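Local coordinates for protein serpin-12 (Manduca sexta, PDB 6CJ7) that acts as a serpin, a serine protease inhibitor, that controls the prophenoloxidase activation system in larval hemolymph, at residues A[99-104]-A[121-126]; A[184-189]-A[202-207]. All blocks are in the same frame, centred on the assembly; numbering follows the deposited sequence.

Interaction 1 of 2, residues A[99-104]-A[121-126]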
loop_
_atom_site.group_PDB
_atom_site.type_symbol
_atom_site.label_atom_id
_atom_site.label_comp_id
_atom_site.label_asym_id
_atom_site.label_seq_id
_atom_site.Cartn_x
_atom_site.Cartn_y
_atom_site.Cartn_z
ATOM N N VAL A 99 10.805 -9.299 9.457
ATOM C CA VAL A 99 12.198 -8.860 9.441
ATOM C C VAL A 99 13.042 -10.125 9.491
ATOM O O VAL A 99 13.029 -10.845 10.497
ATOM C CB VAL A 99 12.531 -7.936 10.623
ATOM C CG1 VAL A 99 13.984 -7.448 10.531
ATOM C CG2 VAL A 99 11.576 -6.761 10.696
ATOM N N PHE A 100 13.767 -10.406 8.412
ATOM C CA PHE A 100 14.597 -11.597 8.323
ATOM C C PHE A 100 16.023 -11.195 8.670
ATOM O O PHE A 100 16.698 -10.528 7.880
ATOM C CB PHE A 100 14.491 -12.225 6.937
ATOM C CG PHE A 100 13.114 -12.759 6.633
ATOM C CD1 PHE A 100 12.213 -12.019 5.876
ATOM C CD2 PHE A 100 12.719 -13.997 7.123
ATOM C CE1 PHE A 100 10.933 -12.505 5.603
ATOM C CE2 PHE A 100 11.441 -14.491 6.860
ATOM C CZ PHE A 100 10.551 -13.743 6.098
ATOM N N LEU A 101 16.455 -11.572 9.869
ATOM C CA LEU A 101 17.731 -11.147 10.436
ATOM C C LEU A 101 18.745 -12.280 10.341
ATOM O O LEU A 101 18.496 -13.387 10.840
ATOM C CB LEU A 101 17.551 -10.719 11.889
ATOM C CG LEU A 101 18.834 -10.366 12.618
ATOM C CD1 LEU A 101 19.362 -9.053 12.085
ATOM C CD2 LEU A 101 18.496 -10.250 14.087
ATOM N N SER A 102 19.896 -11.993 9.734
ATOM C CA SER A 102 20.947 -12.990 9.600
ATOM C C SER A 102 21.300 -13.612 10.944
ATOM O O SER A 102 21.382 -12.923 11.962
ATOM C CB SER A 102 22.196 -12.351 8.994
ATOM O OG SER A 102 23.343 -13.148 9.201
ATOM N N GLU A 103 21.526 -14.926 10.930
ATOM C CA GLU A 103 21.925 -15.623 12.144
ATOM C C GLU A 103 23.304 -15.212 12.646
ATOM O O GLU A 103 23.708 -15.677 13.715
ATOM C CB GLU A 103 21.881 -17.131 11.924
ATOM C CG GLU A 103 20.481 -17.689 11.805
ATOM C CD GLU A 103 20.475 -19.197 11.753
ATOM O OE1 GLU A 103 21.556 -19.789 11.954
ATOM O OE2 GLU A 103 19.398 -19.784 11.516
ATOM N N ASN A 104 24.036 -14.365 11.916
ATOM C CA ASN A 104 25.231 -13.753 12.491
ATOM C C ASN A 104 24.897 -12.793 13.629
ATOM O O ASN A 104 25.782 -12.467 14.433
ATOM C CB ASN A 104 26.027 -13.015 11.413
ATOM C CG ASN A 104 26.636 -13.953 10.393
ATOM O OD1 ASN A 104 27.068 -15.051 10.729
ATOM N ND2 ASN A 104 26.670 -13.522 9.136
ATOM N N SER A 121 3.935 -8.382 12.802
ATOM C CA SER A 121 5.193 -8.657 12.121
ATOM C C SER A 121 5.976 -9.626 12.998
ATOM O O SER A 121 5.418 -10.266 13.898
ATOM C CB SER A 121 5.936 -7.346 11.832
ATOM O OG SER A 121 7.081 -7.563 11.013
ATOM N N ASP A 122 7.276 -9.750 12.741
ATOM C CA ASP A 122 8.093 -10.688 13.495
ATOM C C ASP A 122 9.553 -10.342 13.263
ATOM O O ASP A 122 9.893 -9.535 12.400
ATOM C CB ASP A 122 7.812 -12.132 13.071
ATOM C CG ASP A 122 7.968 -13.123 14.200
ATOM O OD1 ASP A 122 8.601 -12.786 15.230
ATOM O OD2 ASP A 122 7.460 -14.258 14.045
ATOM N N LEU A 123 10.415 -10.949 14.072
ATOM C CA LEU A 123 11.855 -10.902 13.866
ATOM C C LEU A 123 12.326 -12.344 13.741
ATOM O O LEU A 123 12.251 -13.108 14.709
ATOM C CB LEU A 123 12.541 -10.166 15.017
ATOM C CG LEU A 123 14.038 -9.876 14.909
ATOM C CD1 LEU A 123 14.383 -9.187 13.619
ATOM C CD2 LEU A 123 14.481 -9.021 16.090
ATOM N N THR A 124 12.812 -12.709 12.556
ATOM C CA THR A 124 12.983 -14.116 12.172
ATOM C C THR A 124 14.438 -14.425 11.843
ATOM O O THR A 124 14.973 -13.898 10.848
ATOM C CB THR A 124 12.085 -14.444 10.975
ATOM O OG1 THR A 124 10.713 -14.208 11.317
ATOM C CG2 THR A 124 12.241 -15.911 10.571
ATOM N N PRO A 125 15.122 -15.260 12.625
ATOM C CA PRO A 125 16.499 -15.630 12.270
ATOM C C PRO A 125 16.534 -16.375 10.944
ATOM O O PRO A 125 15.682 -17.222 10.663
ATOM C CB PRO A 125 16.943 -16.528 13.431
ATOM C CG PRO A 125 15.985 -16.251 14.531
ATOM C CD PRO A 125 14.686 -15.872 13.889
ATOM N N THR A 126 17.525 -16.037 10.123
ATOM C CA THR A 126 17.614 -16.524 8.750
ATOM C C THR A 126 19.070 -16.757 8.380
ATOM O O THR A 126 19.912 -15.885 8.609
ATOM C CB THR A 126 16.984 -15.514 7.781
ATOM O OG1 THR A 126 15.621 -15.282 8.153
ATOM C CG2 THR A 126 17.042 -16.026 6.342
#

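Interaction 2 of 2, residues A[184-189]-A[202-207]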
loop_
_atom_site.group_PDB
_atom_site.type_symbol
_atom_site.label_atom_id
_atom_site.label_comp_id
_atom_site.label_asym_id
_atom_site.label_seq_id
_atom_site.Cartn_x
_atom_site.Cartn_y
_atom_site.Cartn_z
ATOM N N GLN A 184 -23.727 -9.187 -16.334
ATOM C CA GLN A 184 -24.144 -8.987 -17.718
ATOM C C GLN A 184 -24.182 -7.511 -18.109
ATOM O O GLN A 184 -24.359 -7.209 -19.293
ATOM C CB GLN A 184 -25.502 -9.656 -17.970
ATOM C CG GLN A 184 -25.412 -11.126 -18.420
ATOM C CD GLN A 184 -25.508 -11.310 -19.933
ATOM O OE1 GLN A 184 -24.783 -10.662 -20.707
ATOM N NE2 GLN A 184 -26.392 -12.202 -20.361
ATOM N N ALA A 185 -23.972 -6.592 -17.160
ATOM C CA ALA A 185 -23.832 -5.176 -17.470
ATOM C C ALA A 185 -22.397 -4.766 -17.775
ATOM O O ALA A 185 -22.183 -3.641 -18.241
ATOM C CB ALA A 185 -24.366 -4.318 -16.322
ATOM N N THR A 186 -21.413 -5.629 -17.516
ATOM C CA THR A 186 -20.028 -5.293 -17.827
ATOM C C THR A 186 -19.841 -5.302 -19.332
ATOM O O THR A 186 -20.251 -6.247 -20.005
ATOM C CB THR A 186 -19.077 -6.287 -17.176
ATOM O OG1 THR A 186 -19.235 -6.204 -15.751
ATOM C CG2 THR A 186 -17.619 -5.968 -17.519
ATOM N N GLN A 187 -19.218 -4.254 -19.859
ATOM C CA GLN A 187 -19.151 -4.063 -21.303
ATOM C C GLN A 187 -17.740 -3.694 -21.734
ATOM O O GLN A 187 -17.012 -3.002 -21.022
ATOM C CB GLN A 187 -20.111 -2.955 -21.774
ATOM C CG GLN A 187 -21.616 -3.221 -21.597
ATOM C CD GLN A 187 -22.118 -4.512 -22.223
ATOM O OE1 GLN A 187 -21.540 -5.050 -23.174
ATOM N NE2 GLN A 187 -23.215 -5.026 -21.672
ATOM N N LYS A 188 -17.379 -4.119 -22.940
ATOM C CA LYS A 188 -16.100 -3.745 -23.531
ATOM C C LYS A 188 -16.247 -2.399 -24.227
ATOM O O LYS A 188 -17.057 -2.254 -25.151
ATOM C CB LYS A 188 -15.618 -4.817 -24.504
ATOM C CG LYS A 188 -14.949 -5.978 -23.777
ATOM C CD LYS A 188 -14.588 -7.113 -24.711
ATOM C CE LYS A 188 -13.338 -7.835 -24.224
ATOM N NZ LYS A 188 -13.485 -8.396 -22.859
ATOM N N ARG A 189 -15.478 -1.416 -23.762
ATOM C CA ARG A 189 -15.475 -0.059 -24.292
ATOM C C ARG A 189 -14.027 0.392 -24.383
ATOM O O ARG A 189 -13.145 -0.209 -23.775
ATOM C CB ARG A 189 -16.275 0.903 -23.392
ATOM C CG ARG A 189 -17.639 0.398 -22.971
ATOM C CD ARG A 189 -18.351 1.421 -22.099
ATOM N NE ARG A 189 -19.643 0.940 -21.618
ATOM C CZ ARG A 189 -20.799 1.210 -22.217
ATOM N NH1 ARG A 189 -20.812 1.958 -23.315
ATOM N NH2 ARG A 189 -21.936 0.731 -21.719
ATOM N N SER A 202 -12.739 -3.807 -19.882
ATOM C CA SER A 202 -14.019 -4.289 -19.365
ATOM C C SER A 202 -14.544 -3.324 -18.310
ATOM O O SER A 202 -14.035 -3.278 -17.185
ATOM C CB SER A 202 -13.867 -5.692 -18.784
ATOM O OG SER A 202 -13.600 -6.631 -19.808
ATOM N N PHE A 203 -15.579 -2.574 -18.654
ATOM C CA PHE A 203 -16.155 -1.584 -17.757
ATOM C C PHE A 203 -17.353 -2.182 -17.031
ATOM O O PHE A 203 -18.361 -2.536 -17.656
ATOM C CB PHE A 203 -16.557 -0.329 -18.525
ATOM C CG PHE A 203 -15.388 0.480 -19.002
ATOM C CD1 PHE A 203 -14.786 0.208 -20.223
ATOM C CD2 PHE A 203 -14.887 1.509 -18.229
ATOM C CE1 PHE A 203 -13.715 0.956 -20.672
ATOM C CE2 PHE A 203 -13.826 2.260 -18.667
ATOM C CZ PHE A 203 -13.233 1.983 -19.898
ATOM N N MET A 204 -17.234 -2.300 -15.717
ATOM C CA MET A 204 -18.381 -2.600 -14.877
ATOM C C MET A 204 -19.287 -1.380 -14.822
ATOM O O MET A 204 -18.820 -0.240 -14.841
ATOM C CB MET A 204 -17.897 -2.961 -13.476
ATOM C CG MET A 204 -16.846 -4.019 -13.515
ATOM S SD MET A 204 -16.403 -4.548 -11.841
ATOM C CE MET A 204 -15.621 -3.027 -11.250
ATOM N N GLN A 205 -20.598 -1.612 -14.756
ATOM C CA GLN A 205 -21.541 -0.506 -14.836
ATOM C C GLN A 205 -22.647 -0.675 -13.806
ATOM O O GLN A 205 -23.143 -1.784 -13.592
ATOM C CB GLN A 205 -22.175 -0.398 -16.232
ATOM C CG GLN A 205 -21.198 -0.200 -17.357
ATOM C CD GLN A 205 -21.892 -0.230 -18.697
ATOM O OE1 GLN A 205 -21.249 -0.261 -19.746
ATOM N NE2 GLN A 205 -23.215 -0.228 -18.668
ATOM N N THR A 206 -23.031 0.435 -13.180
ATOM C CA THR A 206 -24.201 0.471 -12.308
ATOM C C THR A 206 -24.654 1.916 -12.177
ATOM O O THR A 206 -23.927 2.852 -12.522
ATOM C CB THR A 206 -23.922 -0.124 -10.918
ATOM O OG1 THR A 206 -25.169 -0.355 -10.247
ATOM C CG2 THR A 206 -23.086 0.833 -10.075
ATOM N N ARG A 207 -25.882 2.086 -11.681
ATOM C CA ARG A 207 -26.407 3.403 -11.348
ATOM C C ARG A 207 -27.065 3.299 -9.982
ATOM O O ARG A 207 -28.096 2.636 -9.833
ATOM C CB ARG A 207 -27.393 3.907 -12.398
ATOM C CG ARG A 207 -27.951 5.271 -12.052
ATOM C CD ARG A 207 -28.827 5.808 -13.149
ATOM N NE ARG A 207 -29.595 6.963 -12.698
ATOM C CZ ARG A 207 -30.451 7.630 -13.463
ATOM N NH1 ARG A 207 -30.639 7.262 -14.722
ATOM N NH2 ARG A 207 -31.113 8.668 -12.971
HETATM O O HOH W 1 -21.113 -4.493 -14.451
#

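Interaction 1 of 2, residues A[99-104]-A[121-126]
Val-99 and Leu-123 meet on one face of a parallel strand pair. CD1 of Leu-123 lies 3.6 Å from Val-99 CG1. The two side chains cross obliquely. CG of Leu-123 stands anti to the backbone N (chi1 -173°), and its CD1 branch reaches Val-99 CB and CG1 and also CB of Leu-101. Phe-100 and Thr-124 share the other face. They lie side by side, and Thr-124 CB and CG2 run alongside CD2 and CE2 of the ring. Thr-126 OG1 sits at the edge of that ring, close to its plane, 3.3 Å from Phe-100 CD2.

Five backbone hydrogen bonds run from Val-99 N on Asp-122 O to Glu-103 N on Thr-126 O, three of them within the strands. Thr-124 N gives the straightest, to Val-99 O (2.8 Å, 162° at the hydrogen). Thr-124 O takes the N-H of Leu-101, and the CA of Phe-100 also comes to this oxygen at 3.4 Å. Ser-102 OG accepts from Asn-104 N, which makes an ST turn.

Further out, the hydroxyl of Thr-124 bonds to Asn-98. Asp-122 OD1 accepts from Leu-123 N and forms a salt bridge with Lys-112 of helix 109-118.

In the serpin fold this is strand s1A (123-126) pairing with s2A (92-102) at the edge of beta-sheet A, with helix 109-118 in the connection. The Val-99, Leu-101 and Leu-123 side is mainly apolar across the contact. The Phe-100 side sets the ring beside the carbons of Thr-124 and the hydroxyl of Thr-126. Backbone bonds thus hold the edge strand, while apolar side chains pack one face.

Interaction 2 of 2, residues A[184-189]-A[202-207]
Gln-187 and Phe-203 form the tight part of this antiparallel contact. They are a hydrogen-bonded pair: Gln-187 N gives to Phe-203 O, and Phe-203 N gives to Gln-187 O at 2.8 Å and 168°. Both bonds are nearly straight. The backbone O atoms of Gln-187 and Arg-189 also lie at the edge of the Phe-203 ring, near its plane, with Arg-189 O 3.4 Å from CE1. Arg-189 CB packs against CD1 of the same ring at 3.6 Å. Beyond it, Arg-189 and Gln-205 reach toward each other, tip to tip. OE1 of Gln-205 lies at the guanidinium edge, with the two flat groups turned 36° apart. The bond from NE is weak, and the approach of NH2 is too short to be trusted, so the detail of this pairing is doubtful.

Thr-186 adds a second close point. OG1 stands beside the backbone N and anti to the carbonyl carbon (chi1 -62°), which leaves CG2 anti to the N, 3.5 Å from Phe-203 O. Its OG1 accepts from a water at 2.9 Å, and this water accepts from Gln-205 N. The same hydroxyl bonds to Glu-328, just after strand 317-326, where the chain heads for the reactive centre loop. A valine here would probably leave the water and Glu-328 without this partner and weaken the bridge to Gln-205.

The face of Lys-188 and Ser-202 is looser. Lys-188 is exposed, and its NZ stays 3.5 Å from Ser-202 OG.

The contact belongs to the beta hairpin of strands 187-192 and 198-215, s4C and s3C of serpin beta-sheet C. On its other edge, 202-207 pairs with strand 265-282, which supplies s2C, through Ser-202, Met-204 and Thr-206.

Overall arrangement
Interactions 1 and 2 lie on opposite sides of the chain's centre. Their own centres are 47 Å apart, and their nearest atoms are about 31 Å apart, so they do not touch. Both segments of interaction 1 precede those of interaction 2 in the chain. Interaction 1 is a parallel pairing at the edge of sheet A, with helix 109-118 in the chain connection between its strands. Interaction 2 joins the two strands of a hairpin in sheet C. The long, broken strand 265-282 takes part in both sheets. The contacts thus mark opposite ends of the serpin, with interaction 2 on the side where the reactive centre loop departs.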